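Local atomic coordinates of haloacid dehalogenase-like hydrolase (Klebsiella pneumoniae subsp. pneumoniae, PDB entry 3PGV), a protein that is probably a magnesium-dependent phosphatase of the haloacid dehalogenase superfamily and binds a calcium ion in this crystal form. Residues 30-35 / 274-279; 247-252 / 256-261. All coordinates share one frame; numbering follows the deposited sequence.

Interaction 1: 30-35 / 274-279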
ATOM      1  N   GLY A  30       1.657   3.393  -9.651  1.00 34.22           N
ATOM      2  CA  GLY A  30       2.128   2.381 -10.594  1.00 33.44           C
ATOM      3  C   GLY A  30       1.038   1.440 -11.073  1.00 34.92           C
ATOM      4  O   GLY A  30       1.305   0.552 -11.880  1.00 34.82           O
ATOM      5  N   THR A  31      -0.209   1.623 -10.573  1.00 28.92           N
ATOM      6  CA  THR A  31      -1.331   0.756 -10.918  1.00 28.23           C
ATOM      7  C   THR A  31      -2.498   1.565 -11.541  1.00 33.49           C
ATOM      8  O   THR A  31      -2.583   1.671 -12.760  1.00 35.12           O
ATOM      9  CB  THR A  31      -1.738  -0.075  -9.696  1.00 32.53           C
ATOM     10  OG1 THR A  31      -0.590  -0.783  -9.210  1.00 33.79           O
ATOM     11  CG2 THR A  31      -2.851  -1.042 -10.001  1.00 28.95           C
ATOM     12  N   LEU A  32      -3.370   2.146 -10.705  1.00 30.16           N
ATOM     13  CA  LEU A  32      -4.481   2.963 -11.195  1.00 30.88           C
ATOM     14  C   LEU A  32      -3.974   4.362 -11.618  1.00 36.16           C
ATOM     15  O   LEU A  32      -4.470   4.927 -12.604  1.00 36.41           O
ATOM     16  CB  LEU A  32      -5.583   3.089 -10.117  1.00 30.46           C
ATOM     17  CG  LEU A  32      -6.839   3.898 -10.514  1.00 34.89           C
ATOM     18  CD1 LEU A  32      -7.565   3.259 -11.705  1.00 36.02           C
ATOM     19  CD2 LEU A  32      -7.768   4.049  -9.351  1.00 35.46           C
ATOM     20  N   LEU A  33      -2.991   4.917 -10.873  1.00 31.13           N
ATOM     21  CA  LEU A  33      -2.446   6.233 -11.193  1.00 31.42           C
ATOM     22  C   LEU A  33      -1.535   6.169 -12.418  1.00 36.34           C
ATOM     23  O   LEU A  33      -0.836   5.156 -12.637  1.00 34.63           O
ATOM     24  CB  LEU A  33      -1.677   6.835  -9.992  1.00 30.61           C
ATOM     25  CG  LEU A  33      -2.477   7.073  -8.703  1.00 34.32           C
ATOM     26  CD1 LEU A  33      -1.588   7.643  -7.632  1.00 32.77           C
ATOM     27  CD2 LEU A  33      -3.667   8.002  -8.948  1.00 35.63           C
ATOM     28  N   SER A  34      -1.520   7.252 -13.209  1.00 32.95           N
ATOM     29  CA  SER A  34      -0.668   7.345 -14.395  1.00 31.43           C
ATOM     30  C   SER A  34       0.809   7.378 -13.979  1.00 35.76           C
ATOM     31  O   SER A  34       1.104   7.622 -12.802  1.00 32.88           O
ATOM     32  CB  SER A  34      -1.008   8.603 -15.181  1.00 31.27           C
ATOM     33  OG  SER A  34      -0.601   9.762 -14.472  1.00 36.91           O
ATOM     34  N   PRO A  35       1.773   7.200 -14.933  1.00 35.67           N
ATOM     35  CA  PRO A  35       3.196   7.327 -14.563  1.00 36.72           C
ATOM     36  C   PRO A  35       3.533   8.696 -13.955  1.00 45.94           C
ATOM     37  O   PRO A  35       4.536   8.817 -13.250  1.00 47.68           O
ATOM     38  CB  PRO A  35       3.926   7.105 -15.887  1.00 37.84           C
ATOM     39  CG  PRO A  35       2.973   6.332 -16.712  1.00 41.47           C
ATOM     40  CD  PRO A  35       1.622   6.846 -16.353  1.00 37.09           C
ATOM     41  N   ALA A 274      -4.127   0.977 -18.307  1.00 40.10           N
ATOM     42  CA  ALA A 274      -4.504  -0.430 -18.462  1.00 40.28           C
ATOM     43  C   ALA A 274      -5.597  -0.893 -17.509  1.00 45.18           C
ATOM     44  O   ALA A 274      -6.450  -1.691 -17.907  1.00 46.75           O
ATOM     45  CB  ALA A 274      -3.285  -1.317 -18.330  1.00 39.61           C
ATOM     46  N   VAL A 275      -5.576  -0.423 -16.250  1.00 40.74           N
ATOM     47  CA  VAL A 275      -6.593  -0.848 -15.255  1.00 39.69           C
ATOM     48  C   VAL A 275      -8.021  -0.430 -15.675  1.00 45.94           C
ATOM     49  O   VAL A 275      -8.858  -1.314 -15.890  1.00 48.21           O
ATOM     50  CB  VAL A 275      -6.247  -0.426 -13.796  1.00 40.04           C
ATOM     51  CG1 VAL A 275      -7.375  -0.810 -12.827  1.00 39.50           C
ATOM     52  CG2 VAL A 275      -4.918  -1.036 -13.352  1.00 38.08           C
ATOM     53  N   PRO A 276      -8.315   0.896 -15.887  1.00 41.15           N
ATOM     54  CA  PRO A 276      -9.689   1.277 -16.266  1.00 42.76           C
ATOM     55  C   PRO A 276     -10.136   0.693 -17.610  1.00 49.31           C
ATOM     56  O   PRO A 276     -11.319   0.377 -17.774  1.00 51.18           O
ATOM     57  CB  PRO A 276      -9.644   2.809 -16.280  1.00 44.54           C
ATOM     58  CG  PRO A 276      -8.215   3.158 -16.375  1.00 46.11           C
ATOM     59  CD  PRO A 276      -7.470   2.085 -15.676  1.00 40.26           C
ATOM     60  N   ARG A 277      -9.188   0.510 -18.563  1.00 45.82           N
ATOM     61  CA  ARG A 277      -9.496  -0.093 -19.871  1.00 47.09           C
ATOM     62  C   ARG A 277      -9.864  -1.555 -19.712  1.00 51.36           C
ATOM     63  O   ARG A 277     -10.802  -2.028 -20.352  1.00 53.11           O
ATOM     64  CB  ARG A 277      -8.321   0.074 -20.847  1.00 44.74           C
ATOM     65  CG  ARG A 277      -8.094   1.510 -21.239  1.00 53.10           C
ATOM     66  CD  ARG A 277      -6.964   1.705 -22.245  1.00 57.54           C
ATOM     67  NE  ARG A 277      -6.632   3.130 -22.375  1.00 58.74           N
ATOM     68  CZ  ARG A 277      -7.294   3.980 -23.157  1.00 69.35           C
ATOM     69  NH1 ARG A 277      -8.284   3.546 -23.931  1.00 53.75           N
ATOM     70  NH2 ARG A 277      -6.969   5.266 -23.176  1.00 53.86           N
ATOM     71  N   TYR A 278      -9.157  -2.264 -18.816  1.00 46.65           N
ATOM     72  CA  TYR A 278      -9.432  -3.668 -18.506  1.00 46.04           C
ATOM     73  C   TYR A 278     -10.818  -3.787 -17.878  1.00 50.18           C
ATOM     74  O   TYR A 278     -11.583  -4.679 -18.239  1.00 50.96           O
ATOM     75  CB  TYR A 278      -8.362  -4.218 -17.542  1.00 44.47           C
ATOM     76  CG  TYR A 278      -8.459  -5.706 -17.293  1.00 45.43           C
ATOM     77  CD1 TYR A 278      -9.304  -6.214 -16.307  1.00 47.57           C
ATOM     78  CD2 TYR A 278      -7.650  -6.604 -17.982  1.00 45.75           C
ATOM     79  CE1 TYR A 278      -9.375  -7.583 -16.050  1.00 49.86           C
ATOM     80  CE2 TYR A 278      -7.700  -7.974 -17.722  1.00 47.13           C
ATOM     81  CZ  TYR A 278      -8.557  -8.460 -16.748  1.00 54.97           C
ATOM     82  OH  TYR A 278      -8.602  -9.806 -16.482  1.00 55.07           O
ATOM     83  N   LEU A 279     -11.141  -2.866 -16.943  1.00 45.56           N
ATOM     84  CA  LEU A 279     -12.422  -2.834 -16.252  1.00 46.18           C
ATOM     85  C   LEU A 279     -13.586  -2.563 -17.207  1.00 54.47           C
ATOM     86  O   LEU A 279     -14.613  -3.239 -17.119  1.00 55.73           O
ATOM     87  CB  LEU A 279     -12.400  -1.794 -15.115  1.00 44.89           C
ATOM     88  CG  LEU A 279     -11.488  -2.133 -13.913  1.00 47.54           C
ATOM     89  CD1 LEU A 279     -11.379  -0.964 -12.963  1.00 45.72           C
ATOM     90  CD2 LEU A 279     -11.985  -3.370 -13.170  1.00 50.85           C
TER
HETATM   91  O   HOH W   1      -3.688   1.466 -15.275  1.00 36.66           O
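V275 and P276, in the first turn of helix 274-283, pack against T31 and L32, with van der Waals touches and one bridging water making up the contact. The packing has two centres. In the first, V275 has CG1 anti to its backbone nitrogen (chi1 176°), which turns its other methyl, CG2, onto T31. There CG2 lies 3.9 Å from T31 CG2, methyl against methyl; the same CG2 also rests on a polar atom, 3.6 Å from T31 O. In the second, L32 does the touching with a single branch: its CD1 comes within 4.2 Å of V275 CG1 and 4.1 Å of P276 CD, resting at the proline ring carbon next to the nitrogen. L32 CG stands anti to its own backbone N (chi1 -178°), and this extended start carries CD1 across to the helix.

The polar part runs through water 1. The water donates to T31 O at 2.8 Å and accepts the N-H of V275, its oxygen 2.8 Å from V275 N. A first-turn amide has no carbonyl one turn earlier in the helix to bond, so this water supplies the acceptor, while T31 O gains a donor.

T31 belongs to the D-x-D-G-T signature of the superfamily, four residues after D27, the last residue of strand 23-27 and a calcium ligand, to which its OG1 is hydrogen-bonded. F231 of strand 228-232 touches both T31 and V275, S26 of strand 23-27 touches L32, and helix 41-51 covers P276 through Y42, A43 and T46.

Interaction 2: 247-252 / 256-261. With EDO (1,2-ethanediol), chain J.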
ATOM      1  N   GLY A 247      -6.570 -11.791  -9.539  1.00 44.41           N
ATOM      2  CA  GLY A 247      -5.452 -10.864  -9.385  1.00 42.57           C
ATOM      3  C   GLY A 247      -4.773 -10.538 -10.704  1.00 44.72           C
ATOM      4  O   GLY A 247      -4.442 -11.443 -11.470  1.00 44.04           O
ATOM      5  N   CYS A 248      -4.558  -9.229 -10.978  1.00 41.09           N
ATOM      6  CA  CYS A 248      -3.870  -8.768 -12.197  1.00 39.82           C
ATOM      7  C   CYS A 248      -2.587  -8.051 -11.846  1.00 40.53           C
ATOM      8  O   CYS A 248      -2.603  -7.112 -11.043  1.00 39.12           O
ATOM      9  CB  CYS A 248      -4.783  -7.882 -13.035  1.00 40.74           C
ATOM     10  SG  CYS A 248      -6.211  -8.732 -13.723  1.00 47.17           S
ATOM     11  N   ILE A 249      -1.481  -8.442 -12.490  1.00 36.01           N
ATOM     12  CA  ILE A 249      -0.175  -7.795 -12.317  1.00 33.63           C
ATOM     13  C   ILE A 249       0.063  -6.801 -13.469  1.00 37.65           C
ATOM     14  O   ILE A 249      -0.161  -7.141 -14.633  1.00 39.44           O
ATOM     15  CB  ILE A 249       0.965  -8.871 -12.231  1.00 36.41           C
ATOM     16  CG1 ILE A 249       0.780  -9.788 -10.997  1.00 35.37           C
ATOM     17  CG2 ILE A 249       2.367  -8.216 -12.243  1.00 34.83           C
ATOM     18  CD1 ILE A 249       1.811 -10.963 -10.914  1.00 40.09           C
HETATM   19  N   MSE A 250       0.478  -5.565 -13.140  1.00 32.20           N
HETATM   20  CA  MSE A 250       0.771  -4.529 -14.145  1.00 30.37           C
HETATM   21  C   MSE A 250       1.980  -4.934 -14.979  1.00 34.12           C
HETATM   22  O   MSE A 250       2.910  -5.546 -14.444  1.00 32.96           O
HETATM   23  CB  MSE A 250       1.059  -3.178 -13.455  1.00 30.16           C
HETATM   24  CG  MSE A 250      -0.053  -2.723 -12.514  1.00 34.12           C
HETATM   25 SE   MSE A 250      -1.752  -2.593 -13.406  0.75 39.87          SE
HETATM   26  CE  MSE A 250      -1.347  -1.208 -14.674  1.00 36.34           C
ATOM     27  N   ALA A 251       2.013  -4.536 -16.270  1.00 30.85           N
ATOM     28  CA  ALA A 251       3.189  -4.795 -17.115  1.00 31.39           C
ATOM     29  C   ALA A 251       4.418  -4.081 -16.533  1.00 35.58           C
ATOM     30  O   ALA A 251       5.540  -4.601 -16.612  1.00 36.42           O
ATOM     31  CB  ALA A 251       2.935  -4.314 -18.541  1.00 33.00           C
ATOM     32  N   ASN A 252       4.194  -2.916 -15.892  1.00 29.56           N
ATOM     33  CA  ASN A 252       5.264  -2.115 -15.305  1.00 28.09           C
ATOM     34  C   ASN A 252       5.663  -2.606 -13.909  1.00 33.32           C
ATOM     35  O   ASN A 252       6.471  -1.964 -13.245  1.00 33.64           O
ATOM     36  CB  ASN A 252       4.854  -0.661 -15.258  1.00 27.82           C
ATOM     37  CG  ASN A 252       3.521  -0.436 -14.582  1.00 45.78           C
ATOM     38  OD1 ASN A 252       2.462  -0.658 -15.166  1.00 33.12           O
ATOM     39  ND2 ASN A 252       3.551   0.014 -13.337  1.00 33.25           N
ATOM     40  N   ARG A 256      10.226  -9.290  -9.471  1.00 32.96           N
ATOM     41  CA  ARG A 256      10.145 -10.186  -8.323  1.00 32.13           C
ATOM     42  C   ARG A 256       8.687 -10.581  -8.031  1.00 37.85           C
ATOM     43  O   ARG A 256       8.429 -11.717  -7.631  1.00 40.23           O
ATOM     44  CB  ARG A 256      10.807  -9.553  -7.084  1.00 28.39           C
ATOM     45  CG  ARG A 256      10.814 -10.475  -5.860  1.00 35.97           C
ATOM     46  CD  ARG A 256      11.622  -9.907  -4.712  1.00 42.09           C
ATOM     47  NE  ARG A 256      11.269 -10.530  -3.440  1.00 45.64           N
ATOM     48  CZ  ARG A 256      11.780 -10.166  -2.269  1.00 52.05           C
ATOM     49  NH1 ARG A 256      12.696  -9.212  -2.207  1.00 39.70           N
ATOM     50  NH2 ARG A 256      11.372 -10.750  -1.152  1.00 37.67           N
ATOM     51  N   LEU A 257       7.735  -9.655  -8.264  1.00 32.18           N
ATOM     52  CA  LEU A 257       6.309  -9.931  -8.098  1.00 31.89           C
ATOM     53  C   LEU A 257       5.835 -10.899  -9.178  1.00 36.28           C
ATOM     54  O   LEU A 257       5.105 -11.848  -8.876  1.00 35.44           O
ATOM     55  CB  LEU A 257       5.475  -8.601  -8.141  1.00 30.58           C
ATOM     56  CG  LEU A 257       3.919  -8.766  -8.119  1.00 33.83           C
ATOM     57  CD1 LEU A 257       3.440  -9.500  -6.828  1.00 32.45           C
ATOM     58  CD2 LEU A 257       3.236  -7.438  -8.270  1.00 31.58           C
ATOM     59  N   LYS A 258       6.264 -10.668 -10.434  1.00 33.43           N
ATOM     60  CA  LYS A 258       5.922 -11.551 -11.560  1.00 35.21           C
ATOM     61  C   LYS A 258       6.480 -12.964 -11.329  1.00 42.75           C
ATOM     62  O   LYS A 258       5.778 -13.948 -11.569  1.00 44.82           O
ATOM     63  CB  LYS A 258       6.446 -10.974 -12.888  1.00 34.96           C
ATOM     64  CG  LYS A 258       5.740  -9.688 -13.311  1.00 38.55           C
ATOM     65  CD  LYS A 258       6.411  -9.054 -14.510  1.00 37.95           C
ATOM     66  CE  LYS A 258       5.739  -7.772 -14.933  1.00 37.31           C
ATOM     67  NZ  LYS A 258       6.415  -7.172 -16.122  1.00 46.84           N
ATOM     68  N   ASP A 259       7.730 -13.055 -10.815  1.00 38.74           N
ATOM     69  CA  ASP A 259       8.403 -14.323 -10.543  1.00 39.37           C
ATOM     70  C   ASP A 259       7.745 -15.087  -9.383  1.00 45.28           C
ATOM     71  O   ASP A 259       7.658 -16.317  -9.432  1.00 45.65           O
ATOM     72  CB  ASP A 259       9.893 -14.091 -10.239  1.00 40.26           C
ATOM     73  CG  ASP A 259      10.708 -13.572 -11.415  1.00 46.73           C
ATOM     74  OD1 ASP A 259      10.192 -13.604 -12.562  1.00 47.46           O
ATOM     75  OD2 ASP A 259      11.880 -13.171 -11.195  1.00 46.64           O
ATOM     76  N   LEU A 260       7.319 -14.364  -8.325  1.00 41.17           N
ATOM     77  CA  LEU A 260       6.671 -14.979  -7.164  1.00 40.19           C
ATOM     78  C   LEU A 260       5.292 -15.533  -7.529  1.00 46.35           C
ATOM     79  O   LEU A 260       4.892 -16.580  -7.014  1.00 47.90           O
ATOM     80  CB  LEU A 260       6.549 -13.966  -6.017  1.00 38.28           C
ATOM     81  CG  LEU A 260       6.026 -14.528  -4.676  1.00 43.62           C
ATOM     82  CD1 LEU A 260       7.044 -15.475  -4.036  1.00 44.45           C
ATOM     83  CD2 LEU A 260       5.651 -13.405  -3.712  1.00 43.12           C
ATOM     84  N   HIS A 261       4.573 -14.850  -8.428  1.00 42.07           N
ATOM     85  CA  HIS A 261       3.238 -15.273  -8.823  1.00 42.09           C
ATOM     86  C   HIS A 261       3.097 -15.397 -10.339  1.00 45.54           C
ATOM     87  O   HIS A 261       2.374 -14.612 -10.963  1.00 44.86           O
ATOM     88  CB  HIS A 261       2.182 -14.326  -8.239  1.00 41.81           C
ATOM     89  CG  HIS A 261       2.131 -14.344  -6.743  1.00 44.18           C
ATOM     90  ND1 HIS A 261       1.540 -15.387  -6.056  1.00 46.42           N
ATOM     91  CD2 HIS A 261       2.608 -13.448  -5.848  1.00 44.31           C
ATOM     92  CE1 HIS A 261       1.678 -15.098  -4.772  1.00 44.91           C
ATOM     93  NE2 HIS A 261       2.300 -13.937  -4.596  1.00 44.06           N
TER
HETATM   94  C1  EDO J 278      12.316  -6.281  -4.477  1.00 50.30           C
HETATM   95  O1  EDO J 278      13.326  -7.291  -4.599  1.00 52.92           O
HETATM   96  C2  EDO J 278      11.465  -6.261  -5.734  1.00 48.03           C
HETATM   97  O2  EDO J 278      10.455  -5.266  -5.599  1.00 53.75           O
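I249, at the end of strand 246-249, faces L257 and K258 of helix 255-260 within a beta-alpha-beta unit that continues into strand 265-266, at one end of the Rossmann-like sheet of the HAD fold. Both branches of the isoleucine reach L257: CG2 touches its CD2 as well as K258, and CD1, at the end of the other branch, lies 4.1 Å from L257 CG and 3.7 Å from H261 O, where the helix gives out. The I249 and L257 side chains run past each other in opposite directions, and L241 of helix 238-243 also touches I249.

K258 gives the contact its polar end. From CB the chain leaves with CG anti to the carbonyl carbon, beside the backbone nitrogen. CG meets I249 CG2 at 3.8 Å. The extended chain beyond CG takes CD past the isoleucine toward the loop after the strand. CE faces two carbonyl oxygens, M250 O and A251 O, each 3.6 Å away. At the tip NZ donates a hydrogen bond of 2.8 Å to A251 O. It approaches at a C=O...N angle of 132° and is tilted 32° out of the carbonyl plane. The lysine therefore ties the helix to the loop by its ammonium while its CG packs on I249 CG2.

On another side of the helix R256 extends outward, its NH2 in a salt bridge with E180. A 1,2-ethanediol, probably from the crystallisation liquor, sits at the guanidinium edge: R256 NH1 donates to EDO O1, in the guanidinium plane, at 3.1 Å and 162°.

Overall arrangement
Interaction 2 is nested in sequence inside the long loop closed by interaction 1, and their centres are about 14 Å apart, yet residues 30-35 and 247-252 touch directly. G30 O lies 2.7 Å from N252 ND2, probably a hydrogen bond. Selenomethionine M250 of interaction 2 packs against interaction 1: its SE is 3.5 Å from V275 CG2, and its CE is 3.7 Å from T31 O. Both contacts border the calcium site formed by D27, D29 and D233, interaction 1 more closely: the T31 side chain comes to about 4 Å from the ion and that of M250 to about 7 Å. M250 and I249 are consecutive, M250 meeting V275 and T31 while I249 meets helix 255-260.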